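Local coordinates for beta-galactoside alpha-2,6-sialyltransferase (Photobacterium sp., PDB 2Z4T), which probably transfers sialic acid from a CMP-linked donor to the galactose of acceptors such as lactose, forming an alpha-2,6 linkage in the cleft of a GT-B fold, at residues 121-126 / 172-177; 201-206 / 234-239; 278-283 / 290-295. All blocks are in the same frame, centred on the assembly; numbering follows the deposited sequence.

In the fold
After the N-terminal beta-sandwich, strand 103-122 enters the GT-B catalytic region, and its end meets the loop before helix 178-190. This closes interaction 1 over 46 residues. The chain then makes strand 194-201, and the turn behind it reaches helix 234-243 in interaction 2, a closure of 28 residues. Interaction 3 closes a short loop, seven residues, between the helical turns of 278-283 and strand 288-292. The three follow in series; none nests or crosses. Interactions 1 and 2 touch through Asp122 with Asn201 and meet at the galactose, whereas 2 and 3 lie about 9 Å apart between centres, joined where Tyr237 meets Arg294. Interactions 1 and 3 touch where Leu126 packs on Leu293.

Interaction 1 (121-126 / 172-177); sequences VDHASL and INNHTP. With GAL (beta-D-galactopyranose), chain B; GLC (alpha-D-glucopyranose), chain C; C5P (cytidine-5'-monophosphate), chain D.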
loop_
_atom_site.group_PDB
_atom_site.type_symbol
_atom_site.label_atom_id
_atom_site.label_comp_id
_atom_site.label_asym_id
_atom_site.label_seq_id
_atom_site.Cartn_x
_atom_site.Cartn_y
_atom_site.Cartn_z
ATOM N N VAL A 121 -0.419 -5.556 -5.640
ATOM C CA VAL A 121 0.886 -5.964 -6.128
ATOM C C VAL A 121 1.878 -4.803 -6.094
ATOM O O VAL A 121 1.627 -3.709 -6.653
ATOM C CB VAL A 121 0.812 -6.540 -7.570
ATOM C CG1 VAL A 121 2.153 -7.158 -7.994
ATOM C CG2 VAL A 121 -0.316 -7.586 -7.705
ATOM N N ASP A 122 3.022 -5.058 -5.462
ATOM C CA ASP A 122 4.109 -4.109 -5.443
ATOM C C ASP A 122 5.394 -4.738 -4.905
ATOM O O ASP A 122 5.368 -5.580 -4.005
ATOM C CB ASP A 122 3.734 -2.876 -4.599
ATOM C CG ASP A 122 4.886 -1.892 -4.476
ATOM O OD1 ASP A 122 5.492 -1.543 -5.515
ATOM O OD2 ASP A 122 5.203 -1.478 -3.347
ATOM N N HIS A 123 6.521 -4.291 -5.439
ATOM C CA HIS A 123 7.812 -4.836 -5.067
ATOM C C HIS A 123 8.589 -3.774 -4.302
ATOM O O HIS A 123 9.631 -4.084 -3.722
ATOM C CB HIS A 123 8.607 -5.204 -6.322
ATOM C CG HIS A 123 9.016 -4.006 -7.120
ATOM N ND1 HIS A 123 8.128 -3.310 -7.918
ATOM C CD2 HIS A 123 10.195 -3.341 -7.194
ATOM C CE1 HIS A 123 8.750 -2.280 -8.465
ATOM N NE2 HIS A 123 10.004 -2.275 -8.041
ATOM N N ALA A 124 8.095 -2.533 -4.324
ATOM C CA ALA A 124 8.823 -1.378 -3.777
ATOM C C ALA A 124 8.394 -1.085 -2.337
ATOM O O ALA A 124 8.125 -2.028 -1.590
ATOM C CB ALA A 124 8.641 -0.170 -4.661
ATOM N N SER A 125 8.334 0.192 -1.933
ATOM C CA SER A 125 8.007 0.531 -0.528
ATOM C C SER A 125 6.742 1.354 -0.402
ATOM O O SER A 125 5.832 1.010 0.365
ATOM C CB SER A 125 9.143 1.285 0.156
ATOM O OG SER A 125 10.361 0.575 0.064
ATOM N N LEU A 126 6.680 2.433 -1.171
ATOM C CA LEU A 126 5.563 3.369 -1.087
ATOM C C LEU A 126 4.206 2.730 -1.400
ATOM O O LEU A 126 3.301 2.771 -0.542
ATOM C CB LEU A 126 5.816 4.569 -1.977
ATOM C CG LEU A 126 5.088 5.828 -1.535
ATOM C CD1 LEU A 126 5.253 6.083 -0.050
ATOM C CD2 LEU A 126 5.649 6.990 -2.315
ATOM N N ILE A 172 7.697 -12.701 -9.088
ATOM C CA ILE A 172 8.736 -13.151 -10.003
ATOM C C ILE A 172 9.162 -11.934 -10.815
ATOM O O ILE A 172 8.311 -11.247 -11.407
ATOM C CB ILE A 172 8.242 -14.252 -10.969
ATOM C CG1 ILE A 172 7.505 -15.381 -10.221
ATOM C CG2 ILE A 172 9.400 -14.771 -11.836
ATOM C CD1 ILE A 172 8.388 -16.375 -9.456
ATOM N N ASN A 173 10.472 -11.664 -10.841
ATOM C CA ASN A 173 11.006 -10.484 -11.522
ATOM C C ASN A 173 10.259 -9.213 -11.093
ATOM O O ASN A 173 9.973 -8.332 -11.925
ATOM C CB ASN A 173 10.931 -10.651 -13.054
ATOM C CG ASN A 173 11.632 -11.912 -13.544
ATOM O OD1 ASN A 173 12.767 -12.198 -13.140
ATOM N ND2 ASN A 173 10.958 -12.679 -14.418
ATOM N N ASN A 174 9.907 -9.153 -9.805
ATOM C CA ASN A 174 9.240 -7.993 -9.202
ATOM C C ASN A 174 7.802 -7.763 -9.596
ATOM O O ASN A 174 7.226 -6.721 -9.251
ATOM C CB ASN A 174 10.033 -6.730 -9.503
ATOM C CG ASN A 174 11.404 -6.772 -8.892
ATOM O OD1 ASN A 174 11.595 -7.347 -7.814
ATOM N ND2 ASN A 174 12.367 -6.166 -9.563
ATOM N N HIS A 175 7.233 -8.719 -10.327
ATOM C CA HIS A 175 5.891 -8.567 -10.847
ATOM C C HIS A 175 4.957 -9.738 -10.486
ATOM O O HIS A 175 5.396 -10.823 -10.069
ATOM C CB HIS A 175 5.941 -8.322 -12.367
ATOM C CG HIS A 175 6.772 -7.133 -12.761
ATOM N ND1 HIS A 175 7.772 -7.199 -13.708
ATOM C CD2 HIS A 175 6.770 -5.852 -12.313
ATOM C CE1 HIS A 175 8.347 -6.016 -13.831
ATOM N NE2 HIS A 175 7.754 -5.178 -12.999
ATOM N N THR A 176 3.664 -9.468 -10.624
ATOM C CA THR A 176 2.603 -10.469 -10.586
ATOM C C THR A 176 3.101 -11.823 -11.083
ATOM O O THR A 176 3.533 -11.947 -12.228
ATOM C CB THR A 176 1.410 -9.994 -11.464
ATOM O OG1 THR A 176 0.991 -8.698 -11.013
ATOM C CG2 THR A 176 0.237 -10.970 -11.418
ATOM N N PRO A 177 3.079 -12.833 -10.204
ATOM C CA PRO A 177 3.477 -14.166 -10.598
ATOM C C PRO A 177 2.352 -14.952 -11.251
ATOM O O PRO A 177 1.178 -14.693 -10.987
ATOM C CB PRO A 177 3.872 -14.809 -9.273
ATOM C CG PRO A 177 3.015 -14.110 -8.237
ATOM C CD PRO A 177 2.723 -12.739 -8.772
HETATM C C1 GAL B . 13.773 -1.481 -8.790
HETATM C C2 GAL B . 13.098 -1.176 -10.125
HETATM C C3 GAL B . 12.817 0.321 -10.217
HETATM C C4 GAL B . 12.073 0.810 -8.967
HETATM C C5 GAL B . 12.769 0.362 -7.680
HETATM C C6 GAL B . 11.943 0.648 -6.422
HETATM O O2 GAL B . 13.922 -1.631 -11.188
HETATM O O3 GAL B . 12.057 0.607 -11.382
HETATM O O4 GAL B . 10.751 0.316 -9.015
HETATM O O5 GAL B . 12.965 -1.029 -7.724
HETATM O O6 GAL B . 11.807 2.030 -6.161
HETATM C C1 GLC C . 15.921 -5.901 -6.739
HETATM C C2 GLC C . 15.138 -4.942 -5.837
HETATM C C3 GLC C . 14.192 -4.116 -6.708
HETATM C C4 GLC C . 14.915 -3.433 -7.885
HETATM C C5 GLC C . 15.788 -4.476 -8.635
HETATM C C6 GLC C . 16.670 -4.041 -9.822
HETATM O O1 GLC C . 15.045 -6.760 -7.464
HETATM O O2 GLC C . 14.367 -5.616 -4.869
HETATM O O3 GLC C . 13.492 -3.210 -5.897
HETATM O O4 GLC C . 13.920 -2.882 -8.725
HETATM O O5 GLC C . 16.634 -5.127 -7.691
HETATM O O6 GLC C . 16.681 -2.657 -10.109
HETATM O O3P C5P D . 14.394 6.595 -1.429
HETATM P P C5P D . 13.217 6.237 -2.257
HETATM O O1P C5P D . 13.499 4.890 -2.907
HETATM O O2P C5P D . 12.740 7.384 -3.125
HETATM O "O5'" C5P D . 12.028 6.050 -1.232
HETATM C "C5'" C5P D . 10.823 5.403 -1.578
HETATM C "C4'" C5P D . 10.157 5.068 -0.245
HETATM O "O4'" C5P D . 10.997 4.186 0.512
HETATM C "C3'" C5P D . 9.982 6.269 0.668
HETATM O "O3'" C5P D . 8.749 6.950 0.462
HETATM C "C2'" C5P D . 9.952 5.618 2.022
HETATM O "O2'" C5P D . 8.716 4.929 2.220
HETATM C "C1'" C5P D . 10.945 4.507 1.909
HETATM N N1 C5P D . 12.239 4.931 2.437
HETATM C C2 C5P D . 12.453 4.906 3.842
HETATM N N3 C5P D . 13.650 5.273 4.365
HETATM C C4 C5P D . 14.663 5.682 3.554
HETATM C C5 C5P D . 14.481 5.720 2.155
HETATM C C6 C5P D . 13.245 5.327 1.614
HETATM O O2 C5P D . 11.552 4.559 4.620
HETATM N N4 C5P D . 15.849 6.031 4.114
HETATM O O HOH W 1 5.757 -4.494 -8.859
#
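From Val121 to His123 the chain runs nearly antiparallel to Asn174-Thr176, 169° between the two directions, with the CA atoms of His123 and Asn174 5.4 Å apart. The first segment leaves the end of strand 103-122 in the GT-B fold, at the acceptor site; the second opens with a type I' turn, Ile172 to His175, and leads to helix 178-190. The His123 ring is held between Asn174 CB over one face, 4.2 Å from the ring centroid, and Ala124 CB over the opposite face. The ring and the Asn174 amide plane are only 24° apart. A chi1 of 68° tucks the ring between the backbone N and carbonyl carbon of His123 and aims NE2 at the sugar. NE2 donates to galactose O4, near the ring edge, at 2.9 Å and to O5 at 3.2 Å, both bonds bent. On the other nitrogen, ND1 meets a water that in turn donates to Asn174 O, tying ring to turn. Asn174 ND2 reaches glucose O1 through a weak bond. At Val121 the packing is apolar on one side: Val121 CG1 rests 3.6 Å from Thr176 OG1, a hydroxyl already bonded to Asn208 O.

Interaction 2 (201-206 / 234-239); sequences NTAHSF and SAEYVN. With GAL (beta-D-galactopyranose), chain B; GOL (glycerol), chain E.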
loop_
_atom_site.group_PDB
_atom_site.type_symbol
_atom_site.label_atom_id
_atom_site.label_comp_id
_atom_site.label_asym_id
_atom_site.label_seq_id
_atom_site.Cartn_x
_atom_site.Cartn_y
_atom_site.Cartn_z
ATOM N N ASN A 201 1.565 -0.685 -7.848
ATOM C CA ASN A 201 2.651 0.216 -8.232
ATOM C C ASN A 201 2.344 0.826 -9.619
ATOM O O ASN A 201 2.068 0.097 -10.575
ATOM C CB ASN A 201 3.958 -0.604 -8.245
ATOM C CG ASN A 201 5.184 0.215 -8.604
ATOM O OD1 ASN A 201 5.279 0.773 -9.707
ATOM N ND2 ASN A 201 6.162 0.245 -7.688
ATOM N N THR A 202 2.362 2.153 -9.710
ATOM C CA THR A 202 1.979 2.852 -10.934
ATOM C C THR A 202 2.933 2.576 -12.096
ATOM O O THR A 202 2.497 2.056 -13.148
ATOM C CB THR A 202 1.813 4.379 -10.683
ATOM O OG1 THR A 202 0.836 4.581 -9.648
ATOM C CG2 THR A 202 1.359 5.116 -11.949
ATOM N N ALA A 203 4.220 2.903 -11.910
ATOM C CA ALA A 203 5.250 2.721 -12.960
ATOM C C ALA A 203 5.272 1.309 -13.514
ATOM O O ALA A 203 5.577 1.119 -14.698
ATOM C CB ALA A 203 6.640 3.089 -12.455
ATOM N N HIS A 204 4.945 0.339 -12.653
ATOM C CA HIS A 204 4.966 -1.088 -12.998
ATOM C C HIS A 204 3.570 -1.695 -13.215
ATOM O O HIS A 204 3.436 -2.924 -13.193
ATOM C CB HIS A 204 5.688 -1.877 -11.892
ATOM C CG HIS A 204 7.142 -1.559 -11.786
ATOM N ND1 HIS A 204 8.115 -2.335 -12.378
ATOM C CD2 HIS A 204 7.790 -0.525 -11.197
ATOM C CE1 HIS A 204 9.300 -1.793 -12.151
ATOM N NE2 HIS A 204 9.129 -0.690 -11.448
ATOM N N SER A 205 2.551 -0.842 -13.411
ATOM C CA SER A 205 1.154 -1.306 -13.528
ATOM C C SER A 205 1.045 -2.432 -14.569
ATOM O O SER A 205 0.113 -3.252 -14.499
ATOM C CB SER A 205 0.062 -0.211 -13.532
ATOM O OG SER A 205 0.432 0.966 -14.227
ATOM N N PHE A 206 1.858 -2.412 -15.626
ATOM C CA PHE A 206 1.347 -2.615 -16.943
ATOM C C PHE A 206 1.660 -4.138 -16.771
ATOM O O PHE A 206 0.778 -4.986 -16.900
ATOM C CB PHE A 206 2.207 -2.065 -18.089
ATOM C CG PHE A 206 1.892 -2.708 -19.447
ATOM C CD1 PHE A 206 1.091 -2.055 -20.375
ATOM C CD2 PHE A 206 2.376 -3.989 -19.767
ATOM C CE1 PHE A 206 0.775 -2.652 -21.608
ATOM C CE2 PHE A 206 2.075 -4.603 -20.996
ATOM C CZ PHE A 206 1.269 -3.938 -21.920
ATOM N N SER A 234 9.562 8.586 -6.463
ATOM C CA SER A 234 10.118 9.596 -7.342
ATOM C C SER A 234 10.238 9.061 -8.767
ATOM O O SER A 234 10.195 9.832 -9.715
ATOM C CB SER A 234 11.473 10.071 -6.796
ATOM O OG SER A 234 12.447 9.039 -6.820
ATOM N N ALA A 235 10.338 7.738 -8.912
ATOM C CA ALA A 235 10.498 7.096 -10.224
ATOM C C ALA A 235 9.489 7.577 -11.243
ATOM O O ALA A 235 9.861 7.865 -12.386
ATOM C CB ALA A 235 10.451 5.579 -10.116
ATOM N N GLU A 236 8.213 7.680 -10.878
ATOM C CA GLU A 236 7.295 8.172 -11.903
ATOM C C GLU A 236 7.453 9.658 -12.260
ATOM O O GLU A 236 7.187 10.054 -13.418
ATOM C CB GLU A 236 5.832 7.686 -11.786
ATOM C CG GLU A 236 5.277 7.413 -10.463
ATOM C CD GLU A 236 5.684 6.070 -9.902
ATOM O OE1 GLU A 236 5.129 5.033 -10.305
ATOM O OE2 GLU A 236 6.545 6.077 -8.999
ATOM N N TYR A 237 7.961 10.451 -11.311
ATOM C CA TYR A 237 8.215 11.880 -11.530
ATOM C C TYR A 237 9.412 12.145 -12.452
ATOM O O TYR A 237 9.387 13.100 -13.231
ATOM C CB TYR A 237 8.282 12.646 -10.179
ATOM C CG TYR A 237 6.963 12.488 -9.478
ATOM C CD1 TYR A 237 6.654 11.302 -8.802
ATOM C CD2 TYR A 237 5.974 13.473 -9.576
ATOM C CE1 TYR A 237 5.414 11.112 -8.207
ATOM C CE2 TYR A 237 4.706 13.294 -8.983
ATOM C CZ TYR A 237 4.437 12.112 -8.314
ATOM O OH TYR A 237 3.205 11.923 -7.725
ATOM N N VAL A 238 10.441 11.298 -12.367
ATOM C CA VAL A 238 11.561 11.329 -13.299
ATOM C C VAL A 238 11.000 11.044 -14.705
ATOM O O VAL A 238 11.277 11.764 -15.668
ATOM C CB VAL A 238 12.658 10.273 -12.913
ATOM C CG1 VAL A 238 13.595 9.954 -14.119
ATOM C CG2 VAL A 238 13.466 10.731 -11.731
ATOM N N ASN A 239 10.193 9.991 -14.814
ATOM C CA ASN A 239 9.555 9.661 -16.073
ATOM C C ASN A 239 8.691 10.783 -16.597
ATOM O O ASN A 239 8.725 11.067 -17.807
ATOM C CB ASN A 239 8.729 8.379 -15.956
ATOM C CG ASN A 239 9.602 7.152 -15.836
ATOM O OD1 ASN A 239 10.779 7.173 -16.235
ATOM N ND2 ASN A 239 9.051 6.082 -15.268
HETATM C C1 GAL B . 13.773 -1.481 -8.790
HETATM C C2 GAL B . 13.098 -1.176 -10.125
HETATM C C3 GAL B . 12.817 0.321 -10.217
HETATM C C4 GAL B . 12.073 0.810 -8.967
HETATM C C5 GAL B . 12.769 0.362 -7.680
HETATM C C6 GAL B . 11.943 0.648 -6.422
HETATM O O2 GAL B . 13.922 -1.631 -11.188
HETATM O O3 GAL B . 12.057 0.607 -11.382
HETATM O O4 GAL B . 10.751 0.316 -9.015
HETATM O O5 GAL B . 12.965 -1.029 -7.724
HETATM O O6 GAL B . 11.807 2.030 -6.161
HETATM C C1 GOL E . 9.407 2.684 -15.999
HETATM O O1 GOL E . 8.379 1.727 -16.175
HETATM C C2 GOL E . 10.175 2.464 -14.693
HETATM O O2 GOL E . 10.982 3.600 -14.443
HETATM C C3 GOL E . 11.061 1.219 -14.745
HETATM O O3 GOL E . 10.485 0.206 -15.541
#
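Ala203 and Glu236 bring the turn after strand 194-201 against helix 234-243, their CA atoms 5.9 Å apart. Glu236 CB points from the helix toward the turn, but the contact itself is made farther out, by CD and OE1. The chain gets there with a first torsion that lies off a staggered value (chi1 31°) and a bend at the second (chi2 -80°). This bend brings CD to 4.0 Å from Ala203 CB. At the tip, OE1 accepts the peptide N-H of Ala203 at 2.8 Å; the nitrogen lies nearly in line with the CD-OE1 bond, yet the bond is bent at the hydrogen (138°). Ala203 CB is 3.3 Å and Thr202 CB 3.4 Å from the same oxygen. OE1 also takes the N-H of Asp232 and OE2 that of Gly233, so three peptide donors hold the carboxylate and would be expected to stabilise its negative charge. It thereby ties the turn of 201-206 to the loop carrying Asp232, which bonds the galactose.

The turn has its own bracing. Asn201 OD1 accepts from His204 N, an Asx motif, and its ND2 is bonded to Asp232 and Asp122. Thr202 O receives both Ser205 N and Ser205 OG in a type I turn, and Ser205 OG also meets Trp282 NE1. His204, with His175 NE2 bonded to its ND1, turns NE2 to the acceptor: it donates to galactose O4 at 3.1 Å and meets O3 at 3.2 Å. Here a turn and a helix follow the neighbouring parallel strands 194-201 and 222-230; ligand binding at the C-terminal ends of parallel strands is common in Rossmann-like domains, and in this GT-B fold it forms the lactose acceptor site.

Interaction 3 (278-283 / 290-295); sequences SVYNWQ and YHFLRK. With PO4 (phosphate ion), chain I.
Tyr290 puts its hydroxyl into the bend where helix 276-279 gives way to helix 282-285, where backbone polar groups are met by a side chain. OH donates to Val279 O at 2.6 Å, with that oxygen in the plane of the Tyr290 ring at its edge, and accepts from Trp282 N at 3.0 Å (N-H...O angle 136°). One hydroxyl thus serves a carbonyl and an amide on two sides of the bend. Tyr280 O is satisfied within the segment: Gln283 NE2 donates to it at 3.1 Å, from above the carbonyl plane, and donates also to Tyr310 O. The Gln283 amide stands almost upright, 89°, to the Tyr290 ring, its OE1 3.3 Å from both CE2 and OH of Tyr290. Strand 288-292 lies in the parallel part of the GT-B domain's sheet, between strands 222-230 and 315-317, and the bend packs its Trp282 on strand 222-230. Tyr280, Tyr290 and Phe292 form an aromatic cluster: Tyr280 CD1 touches Tyr290 CE1 at 3.5 Å, and Tyr280 CE1 meets Phe292 CZ at 3.7 Å. Past the strand, Leu293 N is bonded to Asp231 OD2. Lys295 NZ donates to Leu315 O and to a phosphate, probably from the crystallisation liquor.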
loop_
_atom_site.group_PDB
_atom_site.type_symbol
_atom_site.label_atom_id
_atom_site.label_comp_id
_atom_site.label_asym_id
_atom_site.label_seq_id
_atom_site.Cartn_x
_atom_site.Cartn_y
_atom_site.Cartn_z
ATOM N N SER A 278 1.411 4.069 -21.730
ATOM C CA SER A 278 0.544 2.973 -21.316
ATOM C C SER A 278 0.047 3.144 -19.879
ATOM O O SER A 278 -1.116 2.903 -19.603
ATOM C CB SER A 278 1.231 1.613 -21.478
ATOM O OG SER A 278 1.234 1.192 -22.849
ATOM N N VAL A 279 0.908 3.570 -18.963
ATOM C CA VAL A 279 0.504 3.533 -17.563
ATOM C C VAL A 279 -0.591 4.529 -17.172
ATOM O O VAL A 279 -1.266 4.333 -16.143
ATOM C CB VAL A 279 1.698 3.542 -16.563
ATOM C CG1 VAL A 279 2.631 2.384 -16.881
ATOM C CG2 VAL A 279 2.435 4.842 -16.562
ATOM N N TYR A 280 -0.781 5.562 -17.996
ATOM C CA TYR A 280 -1.790 6.580 -17.729
ATOM C C TYR A 280 -3.060 6.434 -18.567
ATOM O O TYR A 280 -3.674 7.418 -18.946
ATOM C CB TYR A 280 -1.188 7.993 -17.799
ATOM C CG TYR A 280 -0.103 8.176 -16.752
ATOM C CD1 TYR A 280 -0.424 8.172 -15.399
ATOM C CD2 TYR A 280 1.253 8.296 -17.119
ATOM C CE1 TYR A 280 0.562 8.314 -14.412
ATOM C CE2 TYR A 280 2.241 8.441 -16.161
ATOM C CZ TYR A 280 1.886 8.443 -14.799
ATOM O OH TYR A 280 2.846 8.557 -13.823
ATOM N N ASN A 281 -3.459 5.191 -18.832
ATOM C CA ASN A 281 -4.710 4.915 -19.534
ATOM C C ASN A 281 -5.673 4.011 -18.778
ATOM O O ASN A 281 -6.776 3.745 -19.282
ATOM C CB ASN A 281 -4.451 4.341 -20.928
ATOM C CG ASN A 281 -4.260 5.411 -21.959
ATOM O OD1 ASN A 281 -3.146 5.675 -22.402
ATOM N ND2 ASN A 281 -5.344 6.052 -22.340
ATOM N N TRP A 282 -5.294 3.558 -17.574
ATOM C CA TRP A 282 -6.190 2.683 -16.795
ATOM C C TRP A 282 -7.606 3.255 -16.686
ATOM O O TRP A 282 -8.587 2.534 -16.873
ATOM C CB TRP A 282 -5.619 2.318 -15.406
ATOM C CG TRP A 282 -4.347 1.500 -15.489
ATOM C CD1 TRP A 282 -3.106 1.851 -15.020
ATOM C CD2 TRP A 282 -4.188 0.214 -16.110
ATOM N NE1 TRP A 282 -2.195 0.865 -15.308
ATOM C CE2 TRP A 282 -2.834 -0.153 -15.969
ATOM C CE3 TRP A 282 -5.063 -0.670 -16.747
ATOM C CZ2 TRP A 282 -2.332 -1.368 -16.457
ATOM C CZ3 TRP A 282 -4.559 -1.871 -17.243
ATOM C CH2 TRP A 282 -3.211 -2.210 -17.091
ATOM N N GLN A 283 -7.684 4.556 -16.435
ATOM C CA GLN A 283 -8.953 5.257 -16.224
ATOM C C GLN A 283 -9.821 5.341 -17.473
ATOM O O GLN A 283 -11.030 5.585 -17.376
ATOM C CB GLN A 283 -8.695 6.678 -15.683
ATOM C CG GLN A 283 -8.298 7.726 -16.739
ATOM C CD GLN A 283 -6.868 7.587 -17.245
ATOM O OE1 GLN A 283 -6.180 6.603 -16.966
ATOM N NE2 GLN A 283 -6.417 8.583 -18.001
ATOM N N TYR A 290 -5.770 7.200 -9.690
ATOM C CA TYR A 290 -4.325 7.422 -9.567
ATOM C C TYR A 290 -4.009 8.237 -8.310
ATOM O O TYR A 290 -4.374 9.424 -8.194
ATOM C CB TYR A 290 -3.737 8.129 -10.796
ATOM C CG TYR A 290 -3.703 7.283 -12.044
ATOM C CD1 TYR A 290 -2.516 6.690 -12.487
ATOM C CD2 TYR A 290 -4.853 7.084 -12.789
ATOM C CE1 TYR A 290 -2.483 5.917 -13.653
ATOM C CE2 TYR A 290 -4.844 6.325 -13.947
ATOM C CZ TYR A 290 -3.664 5.743 -14.378
ATOM O OH TYR A 290 -3.695 4.990 -15.521
ATOM N N HIS A 291 -3.301 7.612 -7.381
ATOM C CA HIS A 291 -2.924 8.293 -6.150
ATOM C C HIS A 291 -1.497 8.815 -6.263
ATOM O O HIS A 291 -0.546 8.082 -6.034
ATOM C CB HIS A 291 -3.097 7.352 -4.964
ATOM C CG HIS A 291 -4.469 6.770 -4.870
ATOM N ND1 HIS A 291 -4.842 5.631 -5.554
ATOM C CD2 HIS A 291 -5.569 7.188 -4.204
ATOM C CE1 HIS A 291 -6.107 5.361 -5.293
ATOM N NE2 HIS A 291 -6.574 6.295 -4.484
ATOM N N PHE A 292 -1.357 10.077 -6.648
ATOM C CA PHE A 292 -0.051 10.639 -6.925
ATOM C C PHE A 292 0.657 11.020 -5.637
ATOM O O PHE A 292 0.081 11.698 -4.779
ATOM C CB PHE A 292 -0.188 11.877 -7.825
ATOM C CG PHE A 292 -0.083 11.592 -9.322
ATOM C CD1 PHE A 292 -0.840 10.599 -9.922
ATOM C CD2 PHE A 292 0.754 12.362 -10.128
ATOM C CE1 PHE A 292 -0.766 10.353 -11.299
ATOM C CE2 PHE A 292 0.853 12.120 -11.520
ATOM C CZ PHE A 292 0.084 11.117 -12.104
ATOM N N LEU A 293 1.915 10.607 -5.502
ATOM C CA LEU A 293 2.746 11.092 -4.403
ATOM C C LEU A 293 2.685 12.621 -4.301
ATOM O O LEU A 293 2.599 13.181 -3.200
ATOM C CB LEU A 293 4.196 10.634 -4.583
ATOM C CG LEU A 293 5.219 10.956 -3.496
ATOM C CD1 LEU A 293 4.769 10.453 -2.134
ATOM C CD2 LEU A 293 6.580 10.386 -3.868
ATOM N N ARG A 294 2.743 13.296 -5.442
ATOM C CA ARG A 294 2.583 14.737 -5.472
ATOM C C ARG A 294 1.749 15.114 -6.685
ATOM O O ARG A 294 2.279 15.372 -7.773
ATOM C CB ARG A 294 3.943 15.440 -5.491
ATOM C CG ARG A 294 4.677 15.487 -4.130
ATOM C CD ARG A 294 4.000 16.428 -3.127
ATOM N NE ARG A 294 4.123 17.829 -3.548
ATOM C CZ ARG A 294 5.102 18.652 -3.167
ATOM N NH1 ARG A 294 6.053 18.224 -2.336
ATOM N NH2 ARG A 294 5.140 19.904 -3.616
ATOM N N LYS A 295 0.436 15.125 -6.488
ATOM C CA LYS A 295 -0.512 15.504 -7.524
ATOM C C LYS A 295 -0.207 16.857 -8.156
ATOM O O LYS A 295 -0.430 17.045 -9.359
ATOM C CB LYS A 295 -1.928 15.500 -6.956
ATOM C CG LYS A 295 -2.998 15.925 -7.932
ATOM C CD LYS A 295 -4.368 15.752 -7.307
ATOM C CE LYS A 295 -5.373 16.726 -7.897
ATOM N NZ LYS A 295 -6.758 16.247 -7.654
HETATM P P PO4 I . -7.659 14.519 -4.009
HETATM O O1 PO4 I . -7.026 14.854 -5.340
HETATM O O2 PO4 I . -9.140 14.258 -4.233
HETATM O O3 PO4 I . -7.013 13.275 -3.454
HETATM O O4 PO4 I . -7.426 15.701 -3.085
#